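Local structure of cytoplasmic export protein 1 (Saccharomyces cerevisiae, 3VWA) at residues 105-115 against 234-244; 185-196 against 212-222. The protein binds tRNA and helps export it from the nucleus, probably collecting it from export receptors at the nuclear pore and delivering aminoacylated tRNA to translation. All coordinates share one frame; numbering follows the deposited sequence.

Both contacts lie in the helical part of the N-terminal kinase-like domain, ahead of the HEAT repeats that make up the far end of the chain. Along the sequence, contact 2 (185-196 with 212-222) falls between the two halves of contact 1 (105-115 with 234-244), so the outer pair encloses the inner one. Their centres are about 20 Å apart, and they touch where Ile113 CD1 packs on Ile195 CG1 at 4.2 Å. Helix 106-122 serves both: its first turns meet 234-244, while Leu117 and Leu120 farther along reach Leu191 and Ile222. Helix 222-231 also packs on both, so the two belong to the same helical part of the domain.

Contact 1: residues 105-115 against 234-244; sequences NKFGVELGISQ and TWRSNPLINFY
Asn238 lies against Phe107 and Glu110 at the break between helices 233-237 and 239-248. Its CB rests beside Glu110 OE1 and Phe107 CD1. With CG anti to the backbone N (chi1 -172°), the amide reaches the first helix, and CG sits 3.6 Å from Phe107 CD1, the ring and amide planes steeply inclined. At the tip the two atoms divide the work. OD1 caps its own helix, accepting from Ile241 N at 3.0 Å and weakly from Leu240 N. Asn238 ND2 crosses to the partner, giving one bond in its amide plane to a lone pair of Phe107 O (3.2 Å, 177°). A more bent bond runs from Asn238 ND2 to Glu110 OE1 (3.1 Å, 144°), which it meets from above the carboxylate plane. An aspartate here would probably leave Phe107 O with only Leu111 N of its two donors and set a negative charge against Glu110.

Phe107 suits this place because Pro239 CD lies over one ring face, 3.8 Å from the ring centroid, a CH-pi contact. Leu111 lays CD2 against Ile241 CA and Tyr244 CB. Farther along, Ser114 CB meets Trp235 CH2 at 3.4 Å, and Gln115 NE2 stands over one face of the Tyr244 ring, while Gln115 OE1 accepts from Trp144 N.

Lys106 NZ forms a salt bridge with the syn lone pair of Glu110 OE2 at 3.0 Å, and a water links Glu110 OE1 to Thr234 O. The carboxylate thus has the lysine on one oxygen, and the amide and water on the other. Such a network would favour the charged form of Glu110, and it ties the start of helix 106-122 to a helix N-terminus by both polar bonds and apolar packing.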
loop_
_atom_site.group_PDB
_atom_site.type_symbol
_atom_site.label_atom_id
_atom_site.label_comp_id
_atom_site.label_asym_id
_atom_site.label_seq_id
_atom_site.Cartn_x
_atom_site.Cartn_y
_atom_site.Cartn_z
ATOM N N ASN A 105 7.105 6.571 -15.472
ATOM C CA ASN A 105 6.066 7.583 -15.201
ATOM C C ASN A 105 6.705 8.957 -15.308
ATOM O O ASN A 105 7.227 9.524 -14.310
ATOM C CB ASN A 105 5.439 7.375 -13.812
ATOM C CG ASN A 105 4.345 8.409 -13.492
ATOM O OD1 ASN A 105 4.332 9.469 -14.059
ATOM N ND2 ASN A 105 3.421 8.070 -12.596
ATOM N N LYS A 106 6.688 9.506 -16.522
ATOM C CA LYS A 106 7.355 10.783 -16.739
ATOM C C LYS A 106 6.769 11.885 -15.834
ATOM O O LYS A 106 7.477 12.789 -15.454
ATOM C CB LYS A 106 7.303 11.193 -18.233
ATOM C CG LYS A 106 6.046 11.933 -18.687
ATOM C CD LYS A 106 6.066 12.020 -20.209
ATOM C CE LYS A 106 5.039 12.988 -20.733
ATOM N NZ LYS A 106 5.543 14.384 -20.515
ATOM N N PHE A 107 5.477 11.802 -15.516
ATOM C CA PHE A 107 4.842 12.838 -14.694
ATOM C C PHE A 107 5.464 12.801 -13.297
ATOM O O PHE A 107 5.679 13.851 -12.700
ATOM C CB PHE A 107 3.301 12.659 -14.594
ATOM C CG PHE A 107 2.595 12.802 -15.923
ATOM C CD1 PHE A 107 2.774 13.939 -16.726
ATOM C CD2 PHE A 107 1.758 11.792 -16.380
ATOM C CE1 PHE A 107 2.115 14.062 -17.947
ATOM C CE2 PHE A 107 1.109 11.902 -17.610
ATOM C CZ PHE A 107 1.272 13.033 -18.388
ATOM N N GLY A 108 5.775 11.588 -12.830
ATOM C CA GLY A 108 6.515 11.369 -11.576
ATOM C C GLY A 108 7.825 12.120 -11.513
ATOM O O GLY A 108 8.089 12.895 -10.554
ATOM N N VAL A 109 8.673 11.864 -12.530
ATOM C CA VAL A 109 10.042 12.364 -12.580
ATOM C C VAL A 109 9.936 13.902 -12.642
ATOM O O VAL A 109 10.676 14.611 -11.972
ATOM C CB VAL A 109 10.796 11.805 -13.862
ATOM C CG1 VAL A 109 12.205 12.411 -14.036
ATOM C CG2 VAL A 109 10.886 10.284 -13.859
ATOM N N GLU A 110 9.002 14.404 -13.435
ATOM C CA GLU A 110 8.811 15.821 -13.595
ATOM C C GLU A 110 8.317 16.461 -12.275
ATOM O O GLU A 110 8.725 17.550 -11.926
ATOM C CB GLU A 110 7.794 16.124 -14.732
ATOM C CG GLU A 110 8.307 15.958 -16.172
ATOM C CD GLU A 110 7.176 15.855 -17.195
ATOM O OE1 GLU A 110 6.131 16.547 -17.020
ATOM O OE2 GLU A 110 7.333 15.086 -18.171
ATOM N N LEU A 111 7.414 15.784 -11.590
ATOM C CA LEU A 111 6.973 16.204 -10.251
ATOM C C LEU A 111 8.148 16.310 -9.275
ATOM O O LEU A 111 8.278 17.309 -8.594
ATOM C CB LEU A 111 5.890 15.263 -9.727
ATOM C CG LEU A 111 4.883 15.714 -8.636
ATOM C CD1 LEU A 111 5.018 14.853 -7.410
ATOM C CD2 LEU A 111 4.861 17.200 -8.277
ATOM N N GLY A 112 9.054 15.333 -9.265
ATOM C CA GLY A 112 10.194 15.402 -8.328
ATOM C C GLY A 112 11.110 16.549 -8.677
ATOM O O GLY A 112 11.569 17.315 -7.826
ATOM N N ILE A 113 11.340 16.716 -9.967
ATOM C CA ILE A 113 12.157 17.847 -10.431
ATOM C C ILE A 113 11.548 19.164 -9.980
ATOM O O ILE A 113 12.269 20.073 -9.578
ATOM C CB ILE A 113 12.287 17.826 -11.962
ATOM C CG1 ILE A 113 13.268 16.704 -12.351
ATOM C CG2 ILE A 113 12.783 19.151 -12.495
ATOM C CD1 ILE A 113 13.269 16.427 -13.854
ATOM N N SER A 114 10.224 19.258 -10.041
ATOM C CA SER A 114 9.529 20.476 -9.575
ATOM C C SER A 114 9.718 20.702 -8.042
ATOM O O SER A 114 9.811 21.851 -7.580
ATOM C CB SER A 114 8.060 20.500 -9.987
ATOM O OG SER A 114 7.203 19.691 -9.178
ATOM N N GLN A 115 9.851 19.618 -7.272
ATOM C CA GLN A 115 10.084 19.751 -5.854
ATOM C C GLN A 115 11.511 20.239 -5.593
ATOM O O GLN A 115 11.728 21.063 -4.709
ATOM C CB GLN A 115 9.800 18.430 -5.143
ATOM C CG GLN A 115 8.321 18.083 -5.086
ATOM C CD GLN A 115 8.076 16.609 -4.934
ATOM O OE1 GLN A 115 9.007 15.800 -4.978
ATOM N NE2 GLN A 115 6.810 16.239 -4.740
ATOM N N THR A 234 4.559 21.081 -21.314
ATOM C CA THR A 234 4.842 19.904 -20.468
ATOM C C THR A 234 4.474 20.139 -19.011
ATOM O O THR A 234 3.712 19.380 -18.403
ATOM C CB THR A 234 6.318 19.522 -20.574
ATOM O OG1 THR A 234 6.579 19.169 -21.926
ATOM C CG2 THR A 234 6.722 18.350 -19.617
ATOM N N TRP A 235 5.011 21.221 -18.473
ATOM C CA TRP A 235 4.744 21.590 -17.120
ATOM C C TRP A 235 3.276 21.720 -16.814
ATOM O O TRP A 235 2.840 21.244 -15.785
ATOM C CB TRP A 235 5.498 22.855 -16.796
ATOM C CG TRP A 235 5.457 23.249 -15.340
ATOM C CD1 TRP A 235 4.394 23.838 -14.658
ATOM C CD2 TRP A 235 6.531 23.146 -14.333
ATOM N NE1 TRP A 235 4.717 24.070 -13.365
ATOM C CE2 TRP A 235 5.964 23.685 -13.088
ATOM C CE3 TRP A 235 7.819 22.672 -14.333
ATOM C CZ2 TRP A 235 6.698 23.763 -11.907
ATOM C CZ3 TRP A 235 8.542 22.722 -13.139
ATOM C CH2 TRP A 235 7.993 23.271 -11.952
ATOM N N ARG A 236 2.510 22.345 -17.706
ATOM C CA ARG A 236 1.126 22.737 -17.454
ATOM C C ARG A 236 0.207 21.562 -17.713
ATOM O O ARG A 236 -0.898 21.524 -17.207
ATOM C CB ARG A 236 0.718 23.902 -18.379
ATOM C CG ARG A 236 1.357 25.264 -18.078
ATOM C CD ARG A 236 0.689 26.351 -18.937
ATOM N NE ARG A 236 1.116 27.735 -18.659
ATOM C CZ ARG A 236 1.634 28.562 -19.578
ATOM N NH1 ARG A 236 1.999 29.803 -19.253
ATOM N NH2 ARG A 236 1.793 28.151 -20.834
ATOM N N SER A 237 0.662 20.636 -18.558
ATOM C CA SER A 237 -0.005 19.348 -18.827
ATOM C C SER A 237 0.119 18.341 -17.661
ATOM O O SER A 237 -0.720 17.438 -17.546
ATOM C CB SER A 237 0.609 18.664 -20.077
ATOM O OG SER A 237 0.187 19.333 -21.265
ATOM N N ASN A 238 1.150 18.489 -16.819
ATOM C CA ASN A 238 1.421 17.482 -15.832
ATOM C C ASN A 238 0.333 17.544 -14.760
ATOM O O ASN A 238 0.264 18.501 -14.001
ATOM C CB ASN A 238 2.803 17.708 -15.256
ATOM C CG ASN A 238 3.231 16.584 -14.352
ATOM O OD1 ASN A 238 2.440 16.045 -13.598
ATOM N ND2 ASN A 238 4.486 16.221 -14.439
ATOM N N PRO A 239 -0.549 16.535 -14.724
ATOM C CA PRO A 239 -1.635 16.483 -13.776
ATOM C C PRO A 239 -1.132 16.199 -12.348
ATOM O O PRO A 239 -1.839 16.471 -11.393
ATOM C CB PRO A 239 -2.484 15.300 -14.266
ATOM C CG PRO A 239 -1.530 14.434 -15.044
ATOM C CD PRO A 239 -0.487 15.337 -15.594
ATOM N N LEU A 240 0.052 15.630 -12.201
ATOM C CA LEU A 240 0.563 15.395 -10.857
ATOM C C LEU A 240 1.127 16.709 -10.285
ATOM O O LEU A 240 0.995 16.961 -9.134
ATOM C CB LEU A 240 1.621 14.293 -10.849
ATOM C CG LEU A 240 1.075 12.880 -11.078
ATOM C CD1 LEU A 240 2.169 11.844 -10.869
ATOM C CD2 LEU A 240 -0.134 12.559 -10.191
ATOM N N ILE A 241 1.698 17.566 -11.113
ATOM C CA ILE A 241 2.198 18.826 -10.605
ATOM C C ILE A 241 1.051 19.646 -9.966
ATOM O O ILE A 241 1.170 20.132 -8.824
ATOM C CB ILE A 241 2.928 19.611 -11.703
ATOM C CG1 ILE A 241 4.257 18.917 -11.991
ATOM C CG2 ILE A 241 3.171 21.057 -11.259
ATOM C CD1 ILE A 241 5.132 19.650 -12.975
ATOM N N ASN A 242 -0.069 19.747 -10.687
ATOM C CA ASN A 242 -1.256 20.431 -10.164
ATOM C C ASN A 242 -1.868 19.696 -8.969
ATOM O O ASN A 242 -2.277 20.294 -7.991
ATOM C CB ASN A 242 -2.316 20.601 -11.259
ATOM C CG ASN A 242 -1.818 21.450 -12.435
ATOM O OD1 ASN A 242 -1.283 20.924 -13.420
ATOM N ND2 ASN A 242 -1.963 22.785 -12.317
ATOM N N PHE A 243 -1.976 18.388 -9.046
ATOM C CA PHE A 243 -2.648 17.716 -7.960
ATOM C C PHE A 243 -1.860 17.841 -6.620
ATOM O O PHE A 243 -2.440 18.037 -5.545
ATOM C CB PHE A 243 -2.986 16.298 -8.341
ATOM C CG PHE A 243 -3.547 15.504 -7.228
ATOM C CD1 PHE A 243 -4.847 15.728 -6.791
ATOM C CD2 PHE A 243 -2.750 14.599 -6.549
ATOM C CE1 PHE A 243 -5.330 15.023 -5.732
ATOM C CE2 PHE A 243 -3.239 13.859 -5.503
ATOM C CZ PHE A 243 -4.536 14.077 -5.088
ATOM N N TYR A 244 -0.545 17.788 -6.727
ATOM C CA TYR A 244 0.318 17.896 -5.619
ATOM C C TYR A 244 0.154 19.278 -4.919
ATOM O O TYR A 244 0.141 19.360 -3.731
ATOM C CB TYR A 244 1.739 17.681 -6.121
ATOM C CG TYR A 244 2.781 17.961 -5.075
ATOM C CD1 TYR A 244 2.956 17.094 -3.988
ATOM C CD2 TYR A 244 3.568 19.102 -5.154
ATOM C CE1 TYR A 244 3.895 17.345 -3.022
ATOM C CE2 TYR A 244 4.525 19.368 -4.194
ATOM C CZ TYR A 244 4.664 18.461 -3.125
ATOM O OH TYR A 244 5.615 18.668 -2.173
HETATM O O HOH W 1 4.035 16.642 -18.680
HETATM O O HOH W 2 6.372 16.423 -22.371
#

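Contact 2: residues 185-196 against 212-222; sequences TIDSMGLGLLIK and VNMISDGKITI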
loop_
_atom_site.group_PDB
_atom_site.type_symbol
_atom_site.label_atom_id
_atom_site.label_comp_id
_atom_site.label_asym_id
_atom_site.label_seq_id
_atom_site.Cartn_x
_atom_site.Cartn_y
_atom_site.Cartn_z
ATOM N N THR A 185 27.316 30.233 -11.247
ATOM C CA THR A 185 26.906 29.354 -12.300
ATOM C C THR A 185 27.096 27.881 -11.901
ATOM O O THR A 185 26.663 26.966 -12.640
ATOM C CB THR A 185 27.756 29.620 -13.555
ATOM O OG1 THR A 185 29.140 29.529 -13.203
ATOM C CG2 THR A 185 27.432 30.983 -14.185
ATOM N N ILE A 186 27.767 27.630 -10.775
ATOM C CA ILE A 186 27.954 26.238 -10.366
ATOM C C ILE A 186 26.611 25.501 -10.102
ATOM O O ILE A 186 26.449 24.353 -10.504
ATOM C CB ILE A 186 28.981 26.049 -9.218
ATOM C CG1 ILE A 186 29.453 24.592 -9.173
ATOM C CG2 ILE A 186 28.440 26.516 -7.860
ATOM C CD1 ILE A 186 30.538 24.322 -8.143
ATOM N N ASP A 187 25.647 26.163 -9.480
ATOM C CA ASP A 187 24.373 25.476 -9.205
ATOM C C ASP A 187 23.533 25.166 -10.460
ATOM O O ASP A 187 23.049 24.041 -10.605
ATOM C CB ASP A 187 23.578 26.212 -8.145
ATOM C CG ASP A 187 24.236 26.135 -6.771
ATOM O OD1 ASP A 187 24.983 25.146 -6.497
ATOM O OD2 ASP A 187 24.000 27.069 -5.962
ATOM N N SER A 188 23.367 26.155 -11.357
ATOM C CA SER A 188 22.753 25.940 -12.670
ATOM C C SER A 188 23.379 24.788 -13.429
ATOM O O SER A 188 22.667 23.999 -14.069
ATOM C CB SER A 188 22.892 27.187 -13.534
ATOM O OG SER A 188 21.855 28.069 -13.245
HETATM N N MSE A 189 24.704 24.683 -13.363
HETATM C CA MSE A 189 25.409 23.650 -14.126
HETATM C C MSE A 189 25.216 22.325 -13.471
HETATM O O MSE A 189 25.074 21.307 -14.168
HETATM C CB MSE A 189 26.886 23.979 -14.281
HETATM C CG MSE A 189 27.055 25.004 -15.406
HETATM SE SE MSE A 189 28.968 25.520 -15.645
HETATM C CE MSE A 189 28.806 27.363 -14.993
ATOM N N GLY A 190 25.196 22.317 -12.131
ATOM C CA GLY A 190 24.966 21.074 -11.393
ATOM C C GLY A 190 23.526 20.586 -11.511
ATOM O O GLY A 190 23.269 19.376 -11.538
ATOM N N LEU A 191 22.588 21.527 -11.611
ATOM C CA LEU A 191 21.176 21.190 -11.820
ATOM C C LEU A 191 20.978 20.508 -13.177
ATOM O O LEU A 191 20.276 19.509 -13.257
ATOM C CB LEU A 191 20.259 22.445 -11.688
ATOM C CG LEU A 191 18.747 22.176 -11.867
ATOM C CD1 LEU A 191 18.234 21.037 -10.994
ATOM C CD2 LEU A 191 17.853 23.402 -11.702
ATOM N N GLY A 192 21.609 21.044 -14.230
ATOM C CA GLY A 192 21.565 20.429 -15.581
ATOM C C GLY A 192 22.052 18.980 -15.601
ATOM O O GLY A 192 21.364 18.084 -16.064
ATOM N N LEU A 193 23.236 18.744 -15.066
ATOM C CA LEU A 193 23.733 17.376 -14.909
ATOM C C LEU A 193 22.707 16.436 -14.252
ATOM O O LEU A 193 22.457 15.333 -14.761
ATOM C CB LEU A 193 25.063 17.386 -14.127
ATOM C CG LEU A 193 26.371 17.648 -14.884
ATOM C CD1 LEU A 193 27.403 18.388 -14.034
ATOM C CD2 LEU A 193 26.939 16.316 -15.345
ATOM N N LEU A 194 22.104 16.868 -13.137
ATOM C CA LEU A 194 21.119 16.045 -12.401
ATOM C C LEU A 194 19.887 15.725 -13.206
ATOM O O LEU A 194 19.432 14.582 -13.240
ATOM C CB LEU A 194 20.616 16.798 -11.183
ATOM C CG LEU A 194 20.575 16.039 -9.849
ATOM C CD1 LEU A 194 19.522 16.696 -8.998
ATOM C CD2 LEU A 194 20.384 14.521 -9.897
ATOM N N ILE A 195 19.312 16.753 -13.823
ATOM C CA ILE A 195 18.135 16.557 -14.671
ATOM C C ILE A 195 18.460 15.629 -15.831
ATOM O O ILE A 195 17.667 14.743 -16.165
ATOM C CB ILE A 195 17.577 17.892 -15.185
ATOM C CG1 ILE A 195 16.851 18.631 -14.047
ATOM C CG2 ILE A 195 16.653 17.644 -16.375
ATOM C CD1 ILE A 195 16.461 20.074 -14.356
ATOM N N LYS A 196 19.638 15.782 -16.416
ATOM C CA LYS A 196 20.027 14.870 -17.504
ATOM C C LYS A 196 20.171 13.464 -16.978
ATOM O O LYS A 196 19.814 12.522 -17.690
ATOM C CB LYS A 196 21.312 15.334 -18.194
ATOM C CG LYS A 196 21.031 16.511 -19.143
ATOM C CD LYS A 196 22.188 16.821 -20.063
ATOM C CE LYS A 196 23.250 17.601 -19.329
ATOM N NZ LYS A 196 24.445 17.909 -20.157
ATOM N N VAL A 212 17.184 23.148 -20.462
ATOM C CA VAL A 212 18.138 22.308 -19.735
ATOM C C VAL A 212 19.580 22.521 -20.208
ATOM O O VAL A 212 20.531 22.475 -19.394
ATOM C CB VAL A 212 17.729 20.821 -19.823
ATOM C CG1 VAL A 212 18.857 19.887 -19.402
ATOM C CG2 VAL A 212 16.481 20.568 -18.980
ATOM N N ASN A 213 19.745 22.745 -21.521
ATOM C CA ASN A 213 21.065 22.994 -22.090
ATOM C C ASN A 213 21.650 24.278 -21.588
ATOM O O ASN A 213 22.831 24.358 -21.297
ATOM C CB ASN A 213 21.008 23.053 -23.600
ATOM C CG ASN A 213 21.056 21.704 -24.201
ATOM O OD1 ASN A 213 21.470 20.749 -23.553
ATOM N ND2 ASN A 213 20.631 21.597 -25.446
HETATM N N MSE A 214 20.798 25.282 -21.488
HETATM C CA MSE A 214 21.184 26.578 -20.982
HETATM C C MSE A 214 21.762 26.454 -19.589
HETATM O O MSE A 214 22.877 26.924 -19.342
HETATM C CB MSE A 214 19.937 27.434 -21.014
HETATM C CG MSE A 214 19.541 27.748 -22.461
HETATM SE SE MSE A 214 18.261 29.251 -22.374
HETATM C CE MSE A 214 18.363 29.964 -24.229
ATOM N N ILE A 215 21.038 25.809 -18.674
ATOM C CA ILE A 215 21.534 25.691 -17.300
ATOM C C ILE A 215 22.749 24.768 -17.272
ATOM O O ILE A 215 23.638 24.933 -16.444
ATOM C CB ILE A 215 20.474 25.197 -16.270
ATOM C CG1 ILE A 215 19.905 23.815 -16.613
ATOM C CG2 ILE A 215 19.350 26.183 -16.116
ATOM C CD1 ILE A 215 19.038 23.242 -15.505
ATOM N N SER A 216 22.794 23.820 -18.195
ATOM C CA SER A 216 23.895 22.853 -18.264
ATOM C C SER A 216 25.213 23.534 -18.572
ATOM O O SER A 216 26.259 23.066 -18.150
ATOM C CB SER A 216 23.626 21.762 -19.290
ATOM O OG SER A 216 23.046 20.647 -18.666
ATOM N N ASP A 217 25.131 24.651 -19.287
ATOM C CA ASP A 217 26.289 25.466 -19.632
ATOM C C ASP A 217 26.343 26.729 -18.808
ATOM O O ASP A 217 27.130 27.616 -19.120
ATOM C CB ASP A 217 26.232 25.837 -21.115
ATOM C CG ASP A 217 26.305 24.634 -21.991
ATOM O OD1 ASP A 217 25.614 24.590 -23.023
ATOM O OD2 ASP A 217 27.027 23.709 -21.596
ATOM N N GLY A 218 25.483 26.827 -17.792
ATOM C CA GLY A 218 25.538 27.927 -16.833
ATOM C C GLY A 218 25.207 29.284 -17.429
ATOM O O GLY A 218 25.614 30.324 -16.906
ATOM N N LYS A 219 24.453 29.281 -18.515
ATOM C CA LYS A 219 24.077 30.526 -19.142
ATOM C C LYS A 219 22.990 31.247 -18.367
ATOM O O LYS A 219 22.997 32.469 -18.325
ATOM C CB LYS A 219 23.673 30.301 -20.601
ATOM C CG LYS A 219 24.689 29.463 -21.357
ATOM C CD LYS A 219 24.303 29.310 -22.820
ATOM C CE LYS A 219 25.557 29.320 -23.692
ATOM N NZ LYS A 219 25.317 28.889 -25.093
ATOM N N ILE A 220 22.057 30.519 -17.748
ATOM C CA ILE A 220 20.948 31.189 -17.040
ATOM C C ILE A 220 20.810 30.755 -15.579
ATOM O O ILE A 220 21.344 29.710 -15.178
ATOM C CB ILE A 220 19.585 31.015 -17.740
ATOM C CG1 ILE A 220 19.165 29.538 -17.729
ATOM C CG2 ILE A 220 19.568 31.676 -19.137
ATOM C CD1 ILE A 220 17.808 29.288 -18.348
ATOM N N THR A 221 20.089 31.548 -14.789
ATOM C CA THR A 221 19.926 31.213 -13.369
ATOM C C THR A 221 18.874 30.122 -13.165
ATOM O O THR A 221 18.042 29.849 -14.057
ATOM C CB THR A 221 19.586 32.432 -12.489
ATOM O OG1 THR A 221 18.251 32.867 -12.772
ATOM C CG2 THR A 221 20.602 33.589 -12.708
ATOM N N ILE A 222 18.907 29.506 -11.983
ATOM C CA ILE A 222 17.937 28.496 -11.646
ATOM C C ILE A 222 16.560 29.115 -11.665
ATOM O O ILE A 222 15.650 28.565 -12.299
ATOM C CB ILE A 222 18.214 27.845 -10.267
ATOM C CG1 ILE A 222 19.447 26.963 -10.341
ATOM C CG2 ILE A 222 17.043 27.006 -9.797
ATOM C CD1 ILE A 222 20.101 26.767 -8.973
HETATM O O HOH W 3 26.623 21.016 -16.452
#
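The peptide carbonyl of Ile220 is met in its plane by Ser188 OG, which gives its oxygen a 2.6 Å hydrogen bond. Serine is small enough to sit under the loop after helix 209-216, and its OG, beside its own backbone N (chi1 -85°), faces that loop.

Packing around it is tight. Ser188 O and Ile215 O, both acceptors, come within 2.7 Å, while Met189 CA offers Ile215 O a C-H...O contact at 3.2 Å. Ile215 is a knob in the hole formed by Ser188, Leu191, Gly192 and Ile195, its CD1 3.6 Å from Gly192 N. Gly192 suits the crossing because a CB would strike Ser216 OG. Gly218 is the C-prime residue of a Schellman motif that ends the helix, where its positive phi favours glycine; CG of Met189, a selenomethionine here, lies 3.4 Å from Gly218 N. A water joins Met189 O to Ser216 O.

The segment axes of 186-196 and 212-216 cross steeply, their directions 132° apart. Phe225 of helix 222-231 covers Ile195, Val212 and Ile215, and Leu120 of helix 106-122 backs Leu191 and Ile222. Asp187 grips the backbone N of Leu128 and Gly129, just past strand 126-127, consistent with the helix F aspartate that holds the catalytic loop in canonical kinases, though this implies no catalysis here.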